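Local coordinates for protein glutathione S-transferase (Burkholderia glumae, PDB 4ISD) that binds glutathione and, as a glutathione S-transferase homologue, probably transfers it to electrophilic substrates, at residues 5-13 with 60-68; 19-30 with 166-175. All coordinates share one frame; numbering follows the deposited sequence.

Both interactions meet bound glutathione, at two places. In interaction 1 the backbone of V61 pairs with the peptide of the ligand: V61 O lies 2.8 Å from GSH N2. In interaction 2 the ring of F20, in segment 19-30, lies beside the gamma-glutamyl part, with F20 CD2 3.7 Å from GSH CB1. The centres of the two contacts are about 15 Å apart. The contacts also touch directly. P62 CG packs on F20 O at 3.6 Å, and I8 CG2 on L28 CD2 at 3.8 Å. Helix 19-30 thus lies between the sheet of interaction 1 and helix 168-175 of interaction 2, and joins the thioredoxin-like domain to the helical domain.

Interaction 1. Residues 5-13 with 60-68; sequences QKPITLYVG and RVPTLQHDR. With GSH (glutathione), chain F.
Strands 8-13 and 63-66 run antiparallel (167°), with T9-Q65 and Y11-T63 as hydrogen-bonded pairs and I8-H66 and L10-L64 as non-hydrogen-bonded pairs. T9 N reaches Q65 O at 2.9 Å, and Q65 N returns to T9 O at 3.0 Å. D67 N extends the ladder by a bond to P7 O. I8, L10, L64 and H66 share the face packed by helices 19-31 and 74-84. There I8 CG2 meets L64 CD1 at 3.6 Å. The H66 ring turns its edge to I8 CD1, while H66 NE2 bonds to Y85 OH. T9, Y11, T63 and Q65 occupy the other face. Y11 CG sits beside the backbone N, opposite the carbonyl carbon (chi1 -67°), which brings the ring edge at CD1 to T63 O, 3.4 Å away and in the ring plane. The peptide before P62 is cis. V61 N donates to GSH O2 at 3.0 Å, one half of the backbone pairing with the ligand. The R60 guanidinium lays one face against GSH CB1 and forms a salt bridge with E73. This cis-proline loop forms part of the glutathione site of the thioredoxin-like domain, as in other glutathione transferases.

Interaction 2. Residues 19-30 with 166-175; sequences AFAMSAFVVLKE and WCIADTDFAL. With GSH (glutathione), chain F.
S23 OG donates to D172 OD1 at 2.8 Å, on the syn side of a carboxylate that three side chains grip. Its other oxygen, OD2, takes a salt bridge from R112 and a hydrogen bond from Q108, both on helix 98-113. R112 also hydrogen-bonds glutathione, so the buried D172 is a second-shell residue of the site. The contact is the domain interface of the glutathione transferase fold: helix 19-30 of the thioredoxin-like domain packs nearly antiparallel to helix 168-175 of the helical domain. Their axes come within 9.8 Å at 152°. Apolar side chains make much of the remainder. I168 CG1 stands anti to the backbone N (chi1 -166°), and this branch crosses V27 at about a right angle, with CG1 3.5 Å from V27 CG2. I168 CD1 also packs on V26 CG1 at 3.7 Å. One helical turn before V26, the M22 methyl CE and the L175 methyl CD2 meet tip to tip, and L175 CD1 rests against A19 CB at 3.9 Å. W166 lies against V26 and E30. The edge of its indole gives a weak bond from NE1 to T171 OG1. C167 N bonds to D170 OD2, 2.9 Å away, within the same segment. The E30 carboxylate is held by R201 and S203, and R201 also makes a cation-pi contact with W166. That carboxylate stacks over one indole face, its plane 30° from the ring, with E30 CD 3.7 Å from W166 CH2; on the opposite face lies I168 N.

Interaction 1. Residues 5-13 with 60-68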
loop_
_atom_site.group_PDB
_atom_site.type_symbol
_atom_site.label_atom_id
_atom_site.label_comp_id
_atom_site.label_asym_id
_atom_site.label_seq_id
_atom_site.Cartn_x
_atom_site.Cartn_y
_atom_site.Cartn_z
ATOM N N GLN A 5 -12.495 -16.683 -19.835
ATOM C CA GLN A 5 -11.628 -16.189 -18.762
ATOM C C GLN A 5 -11.705 -17.068 -17.514
ATOM O O GLN A 5 -12.698 -17.771 -17.300
ATOM C CB GLN A 5 -11.984 -14.748 -18.381
ATOM C CG GLN A 5 -13.307 -14.623 -17.635
ATOM C CD GLN A 5 -13.575 -13.224 -17.112
ATOM O OE1 GLN A 5 -13.751 -12.276 -17.881
ATOM N NE2 GLN A 5 -13.619 -13.090 -15.797
ATOM N N LYS A 6 -10.652 -17.023 -16.698
ATOM C CA LYS A 6 -10.636 -17.746 -15.432
ATOM C C LYS A 6 -11.753 -17.203 -14.550
ATOM O O LYS A 6 -12.050 -16.003 -14.581
ATOM C CB LYS A 6 -9.291 -17.577 -14.715
ATOM C CG LYS A 6 -8.057 -17.786 -15.580
ATOM C CD LYS A 6 -7.959 -19.220 -16.064
ATOM C CE LYS A 6 -6.726 -19.446 -16.918
ATOM N NZ LYS A 6 -6.721 -20.829 -17.458
ATOM N N PRO A 7 -12.393 -18.089 -13.771
ATOM C CA PRO A 7 -13.423 -17.681 -12.810
ATOM C C PRO A 7 -12.878 -16.691 -11.789
ATOM O O PRO A 7 -11.714 -16.784 -11.409
ATOM C CB PRO A 7 -13.809 -18.996 -12.126
ATOM C CG PRO A 7 -12.719 -19.966 -12.488
ATOM C CD PRO A 7 -12.245 -19.550 -13.830
ATOM N N ILE A 8 -13.705 -15.742 -11.366
ATOM C CA ILE A 8 -13.276 -14.707 -10.435
ATOM C C ILE A 8 -14.325 -14.533 -9.334
ATOM O O ILE A 8 -15.524 -14.504 -9.606
ATOM C CB ILE A 8 -13.001 -13.361 -11.169
ATOM C CG1 ILE A 8 -11.840 -13.513 -12.162
ATOM C CG2 ILE A 8 -12.704 -12.243 -10.181
ATOM C CD1 ILE A 8 -11.552 -12.270 -13.008
ATOM N N THR A 9 -13.868 -14.454 -8.086
ATOM C CA THR A 9 -14.766 -14.216 -6.962
ATOM C C THR A 9 -14.255 -13.047 -6.139
ATOM O O THR A 9 -13.047 -12.848 -6.002
ATOM C CB THR A 9 -14.894 -15.449 -6.045
ATOM O OG1 THR A 9 -15.357 -16.575 -6.803
ATOM C CG2 THR A 9 -15.877 -15.172 -4.919
ATOM N N LEU A 10 -15.175 -12.258 -5.601
ATOM C CA LEU A 10 -14.792 -11.130 -4.764
ATOM C C LEU A 10 -15.485 -11.245 -3.409
ATOM O O LEU A 10 -16.698 -11.468 -3.328
ATOM C CB LEU A 10 -15.116 -9.805 -5.470
ATOM C CG LEU A 10 -14.662 -8.493 -4.833
ATOM C CD1 LEU A 10 -13.174 -8.273 -5.029
ATOM C CD2 LEU A 10 -15.459 -7.316 -5.394
ATOM N N TYR A 11 -14.685 -11.140 -2.354
ATOM C CA TYR A 11 -15.157 -11.187 -0.976
ATOM C C TYR A 11 -15.250 -9.752 -0.492
ATOM O O TYR A 11 -14.282 -8.989 -0.586
ATOM C CB TYR A 11 -14.186 -12.009 -0.084
ATOM C CG TYR A 11 -14.166 -13.486 -0.435
ATOM C CD1 TYR A 11 -13.388 -13.959 -1.496
ATOM C CD2 TYR A 11 -14.948 -14.401 0.268
ATOM C CE1 TYR A 11 -13.389 -15.299 -1.852
ATOM C CE2 TYR A 11 -14.953 -15.747 -0.077
ATOM C CZ TYR A 11 -14.168 -16.193 -1.139
ATOM O OH TYR A 11 -14.165 -17.532 -1.498
ATOM N N VAL A 12 -16.418 -9.375 0.002
ATOM C CA VAL A 12 -16.639 -8.011 0.479
ATOM C C VAL A 12 -17.354 -8.096 1.819
ATOM O O VAL A 12 -17.823 -9.170 2.196
ATOM C CB VAL A 12 -17.475 -7.157 -0.544
ATOM C CG1 VAL A 12 -16.724 -7.001 -1.868
ATOM C CG2 VAL A 12 -18.847 -7.773 -0.790
ATOM N N GLY A 13 -17.427 -6.981 2.542
ATOM C CA GLY A 13 -18.210 -6.935 3.762
ATOM C C GLY A 13 -19.681 -7.035 3.398
ATOM O O GLY A 13 -20.099 -6.494 2.372
ATOM N N ARG A 60 -9.079 -9.473 6.259
ATOM C CA ARG A 60 -9.829 -8.275 5.949
ATOM C C ARG A 60 -10.453 -8.388 4.553
ATOM O O ARG A 60 -9.977 -9.149 3.698
ATOM C CB ARG A 60 -8.928 -7.051 6.056
ATOM C CG ARG A 60 -8.268 -6.918 7.425
ATOM C CD ARG A 60 -7.746 -5.508 7.656
ATOM N NE ARG A 60 -6.705 -5.155 6.697
ATOM C CZ ARG A 60 -5.978 -4.047 6.780
ATOM N NH1 ARG A 60 -5.031 -3.786 5.877
ATOM N NH2 ARG A 60 -6.198 -3.204 7.782
ATOM N N VAL A 61 -11.547 -7.665 4.339
ATOM C CA VAL A 61 -12.131 -7.565 3.012
ATOM C C VAL A 61 -11.571 -6.288 2.399
ATOM O O VAL A 61 -11.261 -5.343 3.125
ATOM C CB VAL A 61 -13.674 -7.503 3.070
ATOM C CG1 VAL A 61 -14.260 -8.854 3.480
ATOM C CG2 VAL A 61 -14.132 -6.408 4.029
ATOM N N PRO A 62 -11.405 -6.252 1.068
ATOM C CA PRO A 62 -11.672 -7.298 0.072
ATOM C C PRO A 62 -10.595 -8.388 -0.026
ATOM O O PRO A 62 -9.439 -8.207 0.368
ATOM C CB PRO A 62 -11.679 -6.508 -1.234
ATOM C CG PRO A 62 -10.633 -5.448 -0.972
ATOM C CD PRO A 62 -10.939 -5.009 0.429
ATOM N N THR A 63 -11.003 -9.529 -0.568
ATOM C CA THR A 63 -10.085 -10.568 -0.995
ATOM C C THR A 63 -10.519 -11.032 -2.382
ATOM O O THR A 63 -11.713 -11.198 -2.642
ATOM C CB THR A 63 -10.124 -11.760 -0.043
ATOM O OG1 THR A 63 -9.669 -11.349 1.254
ATOM C CG2 THR A 63 -9.249 -12.895 -0.572
ATOM N N LEU A 64 -9.556 -11.233 -3.277
ATOM C CA LEU A 64 -9.859 -11.696 -4.631
ATOM C C LEU A 64 -9.471 -13.165 -4.800
ATOM O O LEU A 64 -8.387 -13.575 -4.404
ATOM C CB LEU A 64 -9.127 -10.834 -5.668
ATOM C CG LEU A 64 -9.221 -11.237 -7.143
ATOM C CD1 LEU A 64 -10.512 -10.733 -7.789
ATOM C CD2 LEU A 64 -7.996 -10.753 -7.920
ATOM N N GLN A 65 -10.372 -13.957 -5.365
ATOM C CA GLN A 65 -10.020 -15.290 -5.820
ATOM C C GLN A 65 -10.011 -15.336 -7.341
ATOM O O GLN A 65 -11.060 -15.220 -7.990
ATOM C CB GLN A 65 -10.971 -16.348 -5.277
ATOM C CG GLN A 65 -10.663 -17.715 -5.849
ATOM C CD GLN A 65 -11.078 -18.850 -4.938
ATOM O OE1 GLN A 65 -11.904 -18.674 -4.038
ATOM N NE2 GLN A 65 -10.506 -20.028 -5.169
ATOM N N HIS A 66 -8.818 -15.498 -7.901
ATOM C CA HIS A 66 -8.633 -15.564 -9.343
ATOM C C HIS A 66 -8.254 -16.978 -9.734
ATOM O O HIS A 66 -7.116 -17.411 -9.539
ATOM C CB HIS A 66 -7.553 -14.580 -9.804
ATOM C CG HIS A 66 -7.431 -14.488 -11.295
ATOM N ND1 HIS A 66 -6.399 -15.068 -11.995
ATOM C CD2 HIS A 66 -8.227 -13.900 -12.217
ATOM C CE1 HIS A 66 -6.555 -14.838 -13.287
ATOM N NE2 HIS A 66 -7.655 -14.128 -13.447
ATOM N N ASP A 67 -9.225 -17.685 -10.293
ATOM C CA ASP A 67 -9.101 -19.104 -10.606
ATOM C C ASP A 67 -8.804 -19.869 -9.311
ATOM O O ASP A 67 -9.731 -20.250 -8.596
ATOM C CB ASP A 67 -8.053 -19.342 -11.699
ATOM C CG ASP A 67 -8.083 -20.760 -12.249
ATOM O OD1 ASP A 67 -8.580 -21.678 -11.558
ATOM O OD2 ASP A 67 -7.590 -20.959 -13.382
ATOM N N ARG A 68 -7.530 -20.087 -8.997
ATOM C CA ARG A 68 -7.202 -20.769 -7.754
ATOM C C ARG A 68 -6.472 -19.847 -6.788
ATOM O O ARG A 68 -6.427 -20.090 -5.586
ATOM C CB ARG A 68 -6.380 -22.017 -8.034
ATOM C CG ARG A 68 -7.121 -23.061 -8.834
ATOM C CD ARG A 68 -8.377 -23.487 -8.111
ATOM N NE ARG A 68 -8.510 -24.939 -8.108
ATOM C CZ ARG A 68 -8.976 -25.648 -9.133
ATOM N NH1 ARG A 68 -9.346 -25.045 -10.256
ATOM N NH2 ARG A 68 -9.062 -26.965 -9.040
HETATM N N1 GSH F . -5.327 -1.719 3.027
HETATM C CA1 GSH F . -6.469 -2.607 3.021
HETATM C C1 GSH F . -7.054 -2.795 1.648
HETATM O O11 GSH F . -6.957 -1.904 0.754
HETATM O O12 GSH F . -7.638 -3.883 1.390
HETATM C CB1 GSH F . -7.515 -2.219 4.035
HETATM C CG1 GSH F . -8.586 -3.319 4.085
HETATM C CD1 GSH F . -9.549 -3.044 5.256
HETATM O OE1 GSH F . -9.274 -2.187 6.088
HETATM N N2 GSH F . -10.799 -3.800 5.366
HETATM C CA2 GSH F . -11.740 -3.576 6.441
HETATM C C2 GSH F . -11.857 -4.803 7.292
HETATM O O2 GSH F . -11.758 -5.916 6.809
HETATM C CB2 GSH F . -13.107 -3.273 5.898
HETATM S SG2 GSH F . -13.654 -1.722 6.568
HETATM N N3 GSH F . -12.101 -4.690 8.710
HETATM C CA3 GSH F . -12.198 -5.915 9.477
HETATM C C3 GSH F . -10.981 -5.987 10.356
HETATM O O31 GSH F . -9.945 -5.333 10.047
HETATM O O32 GSH F . -11.005 -6.693 11.407
#

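Interaction 2. Residues 19-30 with 166-175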
loop_
_atom_site.group_PDB
_atom_site.type_symbol
_atom_site.label_atom_id
_atom_site.label_comp_id
_atom_site.label_asym_id
_atom_site.label_seq_id
_atom_site.Cartn_x
_atom_site.Cartn_y
_atom_site.Cartn_z
ATOM N N ALA A 19 -14.733 1.198 1.814
ATOM C CA ALA A 19 -14.213 1.996 0.714
ATOM C C ALA A 19 -13.252 1.174 -0.129
ATOM O O ALA A 19 -12.969 1.506 -1.285
ATOM C CB ALA A 19 -13.498 3.196 1.257
ATOM N N PHE A 20 -12.732 0.104 0.458
ATOM C CA PHE A 20 -11.687 -0.662 -0.190
ATOM C C PHE A 20 -12.264 -1.823 -0.968
ATOM O O PHE A 20 -11.728 -2.209 -2.005
ATOM C CB PHE A 20 -10.653 -1.119 0.841
ATOM C CG PHE A 20 -10.044 0.019 1.606
ATOM C CD1 PHE A 20 -9.377 1.039 0.929
ATOM C CD2 PHE A 20 -10.165 0.093 2.991
ATOM C CE1 PHE A 20 -8.820 2.111 1.622
ATOM C CE2 PHE A 20 -9.616 1.156 3.699
ATOM C CZ PHE A 20 -8.936 2.167 3.017
ATOM N N ALA A 21 -13.363 -2.368 -0.461
ATOM C CA ALA A 21 -14.120 -3.364 -1.192
ATOM C C ALA A 21 -14.569 -2.723 -2.498
ATOM O O ALA A 21 -14.391 -3.283 -3.589
ATOM C CB ALA A 21 -15.319 -3.808 -0.379
ATOM N N MET A 22 -15.123 -1.523 -2.377
ATOM C CA MET A 22 -15.643 -0.799 -3.527
ATOM C C MET A 22 -14.557 -0.569 -4.573
ATOM O O MET A 22 -14.797 -0.665 -5.786
ATOM C CB MET A 22 -16.222 0.527 -3.072
ATOM C CG MET A 22 -16.715 1.391 -4.195
ATOM S SD MET A 22 -17.547 2.835 -3.535
ATOM C CE MET A 22 -17.082 3.987 -4.811
ATOM N N SER A 23 -13.354 -0.294 -4.092
ATOM C CA SER A 23 -12.215 -0.064 -4.968
ATOM C C SER A 23 -11.906 -1.262 -5.864
ATOM O O SER A 23 -11.684 -1.101 -7.068
ATOM C CB SER A 23 -10.987 0.278 -4.135
ATOM O OG SER A 23 -9.928 0.668 -4.989
ATOM N N ALA A 24 -11.889 -2.459 -5.277
ATOM C CA ALA A 24 -11.579 -3.669 -6.043
ATOM C C ALA A 24 -12.705 -3.971 -7.024
ATOM O O ALA A 24 -12.465 -4.342 -8.181
ATOM C CB ALA A 24 -11.328 -4.876 -5.111
ATOM N N PHE A 25 -13.933 -3.827 -6.543
ATOM C CA PHE A 25 -15.103 -4.001 -7.375
ATOM C C PHE A 25 -14.994 -3.070 -8.583
ATOM O O PHE A 25 -15.348 -3.453 -9.704
ATOM C CB PHE A 25 -16.374 -3.703 -6.564
ATOM C CG PHE A 25 -17.657 -3.818 -7.357
ATOM C CD1 PHE A 25 -18.024 -2.831 -8.269
ATOM C CD2 PHE A 25 -18.508 -4.898 -7.166
ATOM C CE1 PHE A 25 -19.217 -2.926 -9.004
ATOM C CE2 PHE A 25 -19.696 -5.006 -7.882
ATOM C CZ PHE A 25 -20.058 -4.010 -8.809
ATOM N N VAL A 26 -14.513 -1.848 -8.366
ATOM C CA VAL A 26 -14.473 -0.884 -9.469
ATOM C C VAL A 26 -13.448 -1.300 -10.515
ATOM O O VAL A 26 -13.674 -1.126 -11.714
ATOM C CB VAL A 26 -14.254 0.578 -8.991
ATOM C CG1 VAL A 26 -13.783 1.462 -10.136
ATOM C CG2 VAL A 26 -15.540 1.131 -8.360
ATOM N N VAL A 27 -12.342 -1.893 -10.066
ATOM C CA VAL A 27 -11.315 -2.350 -11.002
ATOM C C VAL A 27 -11.869 -3.410 -11.951
ATOM O O VAL A 27 -11.716 -3.307 -13.176
ATOM C CB VAL A 27 -10.068 -2.868 -10.270
ATOM C CG1 VAL A 27 -9.052 -3.413 -11.254
ATOM C CG2 VAL A 27 -9.453 -1.756 -9.462
ATOM N N LEU A 28 -12.525 -4.415 -11.379
ATOM C CA LEU A 28 -13.106 -5.505 -12.158
ATOM C C LEU A 28 -14.097 -4.955 -13.166
ATOM O O LEU A 28 -14.069 -5.313 -14.348
ATOM C CB LEU A 28 -13.808 -6.510 -11.236
ATOM C CG LEU A 28 -12.908 -7.360 -10.329
ATOM C CD1 LEU A 28 -13.658 -7.842 -9.093
ATOM C CD2 LEU A 28 -12.344 -8.554 -11.106
ATOM N N LYS A 29 -14.961 -4.062 -12.699
ATOM C CA LYS A 29 -15.996 -3.530 -13.555
ATOM C C LYS A 29 -15.435 -2.679 -14.686
ATOM O O LYS A 29 -15.889 -2.792 -15.815
ATOM C CB LYS A 29 -17.037 -2.782 -12.736
ATOM C CG LYS A 29 -18.171 -3.677 -12.283
ATOM C CD LYS A 29 -19.103 -3.959 -13.448
ATOM C CE LYS A 29 -20.271 -4.838 -13.033
ATOM N NZ LYS A 29 -19.809 -6.134 -12.472
ATOM N N GLU A 30 -14.434 -1.853 -14.402
ATOM C CA GLU A 30 -13.822 -1.030 -15.450
ATOM C C GLU A 30 -13.290 -1.878 -16.604
ATOM O O GLU A 30 -13.382 -1.476 -17.769
ATOM C CB GLU A 30 -12.669 -0.207 -14.884
ATOM C CG GLU A 30 -13.097 0.844 -13.897
ATOM C CD GLU A 30 -13.865 1.977 -14.537
ATOM O OE1 GLU A 30 -13.673 2.224 -15.754
ATOM O OE2 GLU A 30 -14.652 2.623 -13.815
ATOM N N TRP A 166 -8.915 8.876 -16.004
ATOM C CA TRP A 166 -9.274 8.185 -14.775
ATOM C C TRP A 166 -8.280 7.068 -14.468
ATOM O O TRP A 166 -7.792 6.393 -15.374
ATOM C CB TRP A 166 -10.679 7.600 -14.884
ATOM C CG TRP A 166 -11.070 6.760 -13.705
ATOM C CD1 TRP A 166 -11.696 7.182 -12.568
ATOM C CD2 TRP A 166 -10.872 5.351 -13.548
ATOM N NE1 TRP A 166 -11.899 6.121 -11.707
ATOM C CE2 TRP A 166 -11.399 4.990 -12.290
ATOM C CE3 TRP A 166 -10.292 4.364 -14.349
ATOM C CZ2 TRP A 166 -11.371 3.689 -11.821
ATOM C CZ3 TRP A 166 -10.259 3.072 -13.877
ATOM C CH2 TRP A 166 -10.790 2.747 -12.623
ATOM N N CYS A 167 -7.961 6.902 -13.188
ATOM C CA CYS A 167 -7.324 5.675 -12.716
ATOM C C CYS A 167 -7.984 5.289 -11.395
ATOM O O CYS A 167 -8.752 6.088 -10.833
ATOM C CB CYS A 167 -5.802 5.820 -12.583
ATOM S SG CYS A 167 -5.193 7.001 -11.360
ATOM N N ILE A 168 -7.706 4.076 -10.915
ATOM C CA ILE A 168 -8.330 3.581 -9.687
ATOM C C ILE A 168 -8.020 4.474 -8.482
ATOM O O ILE A 168 -8.790 4.503 -7.521
ATOM C CB ILE A 168 -7.949 2.097 -9.367
ATOM C CG1 ILE A 168 -8.886 1.536 -8.299
ATOM C CG2 ILE A 168 -6.484 1.959 -8.936
ATOM C CD1 ILE A 168 -10.342 1.621 -8.696
ATOM N N ALA A 169 -6.911 5.214 -8.543
ATOM C CA ALA A 169 -6.540 6.142 -7.470
ATOM C C ALA A 169 -7.601 7.196 -7.240
ATOM O O ALA A 169 -7.780 7.634 -6.105
ATOM C CB ALA A 169 -5.219 6.812 -7.764
ATOM N N ASP A 170 -8.293 7.592 -8.321
ATOM C CA ASP A 170 -9.344 8.622 -8.276
ATOM C C ASP A 170 -10.577 8.183 -7.500
ATOM O O ASP A 170 -11.139 8.969 -6.736
ATOM C CB ASP A 170 -9.768 9.066 -9.677
ATOM C CG ASP A 170 -8.657 9.769 -10.429
ATOM O OD1 ASP A 170 -8.234 10.848 -9.952
ATOM O OD2 ASP A 170 -8.215 9.248 -11.493
ATOM N N THR A 171 -11.010 6.939 -7.705
ATOM C CA THR A 171 -12.101 6.384 -6.903
ATOM C C THR A 171 -11.704 6.424 -5.432
ATOM O O THR A 171 -12.486 6.842 -4.573
ATOM C CB THR A 171 -12.384 4.917 -7.250
ATOM O OG1 THR A 171 -12.473 4.767 -8.670
ATOM C CG2 THR A 171 -13.686 4.460 -6.609
ATOM N N ASP A 172 -10.477 5.986 -5.154
ATOM C CA ASP A 172 -9.976 5.925 -3.791
ATOM C C ASP A 172 -9.938 7.302 -3.167
ATOM O O ASP A 172 -10.346 7.484 -2.014
ATOM C CB ASP A 172 -8.576 5.316 -3.777
ATOM C CG ASP A 172 -8.597 3.829 -4.003
ATOM O OD1 ASP A 172 -9.715 3.247 -3.950
ATOM O OD2 ASP A 172 -7.504 3.253 -4.220
ATOM N N PHE A 173 -9.443 8.267 -3.943
ATOM C CA PHE A 173 -9.346 9.650 -3.497
ATOM C C PHE A 173 -10.738 10.213 -3.211
ATOM O O PHE A 173 -10.970 10.824 -2.158
ATOM C CB PHE A 173 -8.657 10.509 -4.557
ATOM C CG PHE A 173 -8.091 11.784 -4.023
ATOM C CD1 PHE A 173 -7.739 11.891 -2.685
ATOM C CD2 PHE A 173 -7.901 12.875 -4.854
ATOM C CE1 PHE A 173 -7.204 13.055 -2.183
ATOM C CE2 PHE A 173 -7.378 14.052 -4.358
ATOM C CZ PHE A 173 -7.027 14.142 -3.016
ATOM N N ALA A 174 -11.659 9.989 -4.151
ATOM C CA ALA A 174 -13.004 10.535 -4.051
ATOM C C ALA A 174 -13.706 10.003 -2.817
ATOM O O ALA A 174 -14.327 10.777 -2.072
ATOM C CB ALA A 174 -13.801 10.225 -5.292
ATOM N N LEU A 175 -13.597 8.696 -2.584
ATOM C CA LEU A 175 -14.122 8.113 -1.342
ATOM C C LEU A 175 -13.544 8.799 -0.114
ATOM O O LEU A 175 -14.292 9.212 0.772
ATOM C CB LEU A 175 -13.878 6.605 -1.269
ATOM C CG LEU A 175 -14.494 5.896 -2.474
ATOM C CD1 LEU A 175 -14.453 4.375 -2.350
ATOM C CD2 LEU A 175 -15.907 6.398 -2.686
HETATM N N1 GSH F . -5.327 -1.719 3.027
HETATM C CA1 GSH F . -6.469 -2.607 3.021
HETATM C C1 GSH F . -7.054 -2.795 1.648
HETATM O O11 GSH F . -6.957 -1.904 0.754
HETATM O O12 GSH F . -7.638 -3.883 1.390
HETATM C CB1 GSH F . -7.515 -2.219 4.035
HETATM C CG1 GSH F . -8.586 -3.319 4.085
HETATM C CD1 GSH F . -9.549 -3.044 5.256
HETATM O OE1 GSH F . -9.274 -2.187 6.088
HETATM N N2 GSH F . -10.799 -3.800 5.366
HETATM C CA2 GSH F . -11.740 -3.576 6.441
HETATM C C2 GSH F . -11.857 -4.803 7.292
HETATM O O2 GSH F . -11.758 -5.916 6.809
HETATM C CB2 GSH F . -13.107 -3.273 5.898
HETATM S SG2 GSH F . -13.654 -1.722 6.568
HETATM N N3 GSH F . -12.101 -4.690 8.710
HETATM C CA3 GSH F . -12.198 -5.915 9.477
HETATM C C3 GSH F . -10.981 -5.987 10.356
HETATM O O31 GSH F . -9.945 -5.333 10.047
HETATM O O32 GSH F . -11.005 -6.693 11.407
#